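Local structure of putative aminopeptidase (Leishmania major, 5NTH) at residues His366-Asp371 with Met385-Glu390. The protein probably acts as a manganese-dependent M17 leucyl aminopeptidase, removing amino acids from the N-terminal end of peptides. Residues are numbered along the deposited sequence; the frame is centred on the assembly and turned at random.
Sequences HSYRND and MNTDAE. With MN (manganese (II) ion), chain D; MN (manganese (II) ion), chain C; BB2 (actinonin), chain E.
Asn370 OD1 takes the backbone N-H of Thr387 at 2.9 Å from OD1 to N, a clearly bent bond (133° at the hydrogen) with the donor tilted from the carbonyl plane of the amide. The Asn370 side chain crosses that of Thr387 at about a right angle, and Asn370 CB rests on Met385 O. Asn370 O receives a hydrogen bond from Tyr302 OH of the second subunit, and Arg369 NH2 forms a salt bridge with Glu360 of that subunit, so the loop 366-371 touches the second subunit as well as the metal-binding loop. Thr387 points its methyl at Tyr368: CG2 sits over the centre of the ring, 4.1 Å from the centroid, in a CH-pi contact only 12° off the ring normal. With CG2 anti to the carbonyl carbon and OG1 between N and C (chi1 65°), the methyl meets the ring while the hydroxyl is left to hydrogen-bond Gly305 O. The ring carries the tyrosine OH on to Glu390, 3.5 Å from Tyr368 OH to Glu390 CB, the two side chains crossing obliquely. Residues 386-390 are the NTDAE of the NTDAEGR signature of M17 aminopeptidases, here folded as a type I turn from Asn386 to Ala389. Asn386 OD1 closes an Asx turn on Asp388 N (2.6 Å from OD1 to N), and Asp388 itself grips one manganese through both its backbone O and OD1 (2.0 Å from OD1 to the metal). Glu390 bridges the pair, OE1 on that same manganese and OE2 on the other, and actinonin O2 lies between the two ions. Asp303 also binds both ions, while Lys298 and Asp321 join Glu390 OE2 on the second.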
loop_
_atom_site.group_PDB
_atom_site.type_symbol
_atom_site.label_atom_id
_atom_site.label_comp_id
_atom_site.label_asym_id
_atom_site.label_seq_id
_atom_site.Cartn_x
_atom_site.Cartn_y
_atom_site.Cartn_z
ATOM N N HIS A 366 -24.276 -1.188 -14.254
ATOM C CA HIS A 366 -24.620 -2.429 -14.966
ATOM C C HIS A 366 -23.452 -3.449 -14.949
ATOM O O HIS A 366 -23.537 -4.488 -15.607
ATOM C CB HIS A 366 -25.077 -2.115 -16.418
ATOM C CG HIS A 366 -26.292 -1.234 -16.491
ATOM N ND1 HIS A 366 -27.501 -1.669 -16.993
ATOM C CD2 HIS A 366 -26.493 0.049 -16.097
ATOM C CE1 HIS A 366 -28.391 -0.692 -16.913
ATOM N NE2 HIS A 366 -27.806 0.359 -16.367
ATOM N N SER A 367 -22.383 -3.165 -14.192
ATOM C CA SER A 367 -21.234 -4.065 -14.074
ATOM C C SER A 367 -21.524 -5.379 -13.331
ATOM O O SER A 367 -22.257 -5.431 -12.339
ATOM C CB SER A 367 -20.053 -3.376 -13.382
ATOM O OG SER A 367 -19.505 -2.363 -14.197
ATOM N N TYR A 368 -20.910 -6.433 -13.839
ATOM C CA TYR A 368 -20.955 -7.716 -13.198
ATOM C C TYR A 368 -20.012 -7.597 -12.022
ATOM O O TYR A 368 -18.968 -6.969 -12.123
ATOM C CB TYR A 368 -20.632 -8.846 -14.205
ATOM C CG TYR A 368 -19.173 -9.183 -14.512
ATOM C CD1 TYR A 368 -18.263 -8.226 -14.975
ATOM C CD2 TYR A 368 -18.727 -10.506 -14.406
ATOM C CE1 TYR A 368 -16.934 -8.581 -15.275
ATOM C CE2 TYR A 368 -17.416 -10.862 -14.688
ATOM C CZ TYR A 368 -16.524 -9.908 -15.116
ATOM O OH TYR A 368 -15.258 -10.324 -15.384
ATOM N N ARG A 369 -20.432 -8.174 -10.906
ATOM C CA ARG A 369 -19.923 -7.833 -9.591
ATOM C C ARG A 369 -19.008 -8.931 -9.055
ATOM O O ARG A 369 -18.982 -10.040 -9.574
ATOM C CB ARG A 369 -21.116 -7.600 -8.663
ATOM C CG ARG A 369 -22.203 -6.636 -9.178
ATOM C CD ARG A 369 -23.465 -6.699 -8.313
ATOM N NE ARG A 369 -24.534 -5.749 -8.673
ATOM C CZ ARG A 369 -25.498 -5.955 -9.587
ATOM N NH1 ARG A 369 -25.553 -7.097 -10.288
ATOM N NH2 ARG A 369 -26.422 -5.011 -9.815
ATOM N N ASN A 370 -18.202 -8.613 -8.056
ATOM C CA ASN A 370 -17.453 -9.662 -7.391
ATOM C C ASN A 370 -18.485 -10.283 -6.476
ATOM O O ASN A 370 -18.849 -9.654 -5.491
ATOM C CB ASN A 370 -16.258 -9.122 -6.612
ATOM C CG ASN A 370 -15.309 -8.345 -7.491
ATOM O OD1 ASN A 370 -14.547 -8.909 -8.249
ATOM N ND2 ASN A 370 -15.387 -7.026 -7.414
ATOM N N ASP A 371 -19.000 -11.458 -6.871
ATOM C CA ASP A 371 -20.077 -12.248 -6.203
ATOM C C ASP A 371 -21.206 -12.719 -7.141
ATOM O O ASP A 371 -21.884 -13.699 -6.824
ATOM C CB ASP A 371 -20.712 -11.549 -4.979
ATOM C CG ASP A 371 -19.885 -11.712 -3.716
ATOM O OD1 ASP A 371 -18.909 -12.497 -3.736
ATOM O OD2 ASP A 371 -20.207 -11.042 -2.719
ATOM N N MET A 385 -15.336 -13.913 -8.595
ATOM C CA MET A 385 -14.672 -13.353 -7.407
ATOM C C MET A 385 -13.843 -12.120 -7.690
ATOM O O MET A 385 -13.609 -11.305 -6.790
ATOM C CB MET A 385 -13.762 -14.395 -6.794
ATOM C CG MET A 385 -14.467 -15.669 -6.390
ATOM S SD MET A 385 -15.281 -15.462 -4.802
ATOM C CE MET A 385 -16.764 -14.550 -5.202
ATOM N N ASN A 386 -13.359 -12.010 -8.919
ATOM C CA ASN A 386 -12.638 -10.847 -9.366
ATOM C C ASN A 386 -13.052 -10.536 -10.758
ATOM O O ASN A 386 -12.787 -11.347 -11.652
ATOM C CB ASN A 386 -11.138 -11.063 -9.341
ATOM C CG ASN A 386 -10.387 -9.763 -9.547
ATOM O OD1 ASN A 386 -10.467 -9.189 -10.620
ATOM N ND2 ASN A 386 -9.706 -9.266 -8.517
ATOM N N THR A 387 -13.632 -9.356 -10.963
ATOM C CA THR A 387 -14.121 -8.977 -12.283
ATOM C C THR A 387 -12.984 -8.624 -13.255
ATOM O O THR A 387 -13.205 -8.485 -14.457
ATOM C CB THR A 387 -15.097 -7.815 -12.216
ATOM O OG1 THR A 387 -14.402 -6.663 -11.746
ATOM C CG2 THR A 387 -16.247 -8.132 -11.287
ATOM N N ASP A 388 -11.765 -8.482 -12.757
ATOM C CA ASP A 388 -10.633 -8.257 -13.643
ATOM C C ASP A 388 -10.074 -9.513 -14.339
ATOM O O ASP A 388 -9.226 -9.384 -15.260
ATOM C CB ASP A 388 -9.518 -7.527 -12.911
ATOM C CG ASP A 388 -8.529 -6.917 -13.850
ATOM O OD1 ASP A 388 -8.729 -6.935 -15.115
ATOM O OD2 ASP A 388 -7.510 -6.457 -13.321
ATOM N N ALA A 389 -10.540 -10.694 -13.925
ATOM C CA ALA A 389 -10.344 -11.917 -14.690
ATOM C C ALA A 389 -11.536 -12.135 -15.605
ATOM O O ALA A 389 -12.308 -13.060 -15.479
ATOM C CB ALA A 389 -10.108 -13.099 -13.788
ATOM N N GLU A 390 -11.647 -11.231 -16.550
ATOM C CA GLU A 390 -12.704 -11.199 -17.539
ATOM C C GLU A 390 -12.368 -12.001 -18.817
ATOM O O GLU A 390 -13.251 -12.347 -19.588
ATOM C CB GLU A 390 -12.956 -9.725 -17.885
ATOM C CG GLU A 390 -12.021 -9.086 -18.933
ATOM C CD GLU A 390 -10.528 -8.983 -18.559
ATOM O OE1 GLU A 390 -10.171 -8.973 -17.351
ATOM O OE2 GLU A 390 -9.672 -8.883 -19.494
HETATM MN MN MN D . -8.587 -8.174 -16.636
HETATM MN MN MN C . -7.808 -8.492 -19.628
HETATM C C5 BB2 E . -4.618 -9.649 -15.710
HETATM C C3 BB2 E . -5.907 -9.189 -16.323
HETATM O O4 BB2 E . -6.374 -8.163 -15.913
HETATM N N1 BB2 E . -6.486 -9.858 -17.310
HETATM O O2 BB2 E . -7.678 -9.359 -17.882
HETATM C C6 BB2 E . -4.848 -9.988 -14.242
HETATM C C12 BB2 E . -3.540 -9.841 -13.533
HETATM O O13 BB2 E . -2.794 -10.782 -13.526
HETATM C C7 BB2 E . -5.420 -11.407 -14.131
HETATM C C8 BB2 E . -5.605 -11.899 -12.699
HETATM C C9 BB2 E . -6.709 -11.145 -11.971
HETATM C C10 BB2 E . -6.215 -10.575 -10.652
HETATM C C11 BB2 E . -6.039 -11.667 -9.612
HETATM N N14 BB2 E . -3.231 -8.685 -12.961
HETATM C C15 BB2 E . -1.948 -8.488 -12.295
HETATM C C16 BB2 E . -1.391 -7.064 -12.531
HETATM C C18 BB2 E . -0.592 -6.475 -11.359
HETATM C C17 BB2 E . -0.540 -7.028 -13.815
HETATM C C19 BB2 E . -2.064 -8.943 -10.860
HETATM O O20 BB2 E . -1.598 -10.038 -10.616
HETATM N N21 BB2 E . -2.645 -8.199 -9.892
HETATM C C22 BB2 E . -2.253 -8.368 -8.486
HETATM C C23 BB2 E . -3.676 -7.153 -9.974
HETATM C C24 BB2 E . -3.589 -6.336 -8.685
HETATM C C25 BB2 E . -2.587 -7.038 -7.789
HETATM C C26 BB2 E . -3.100 -9.518 -7.917
HETATM O O27 BB2 E . -2.752 -10.780 -8.505
#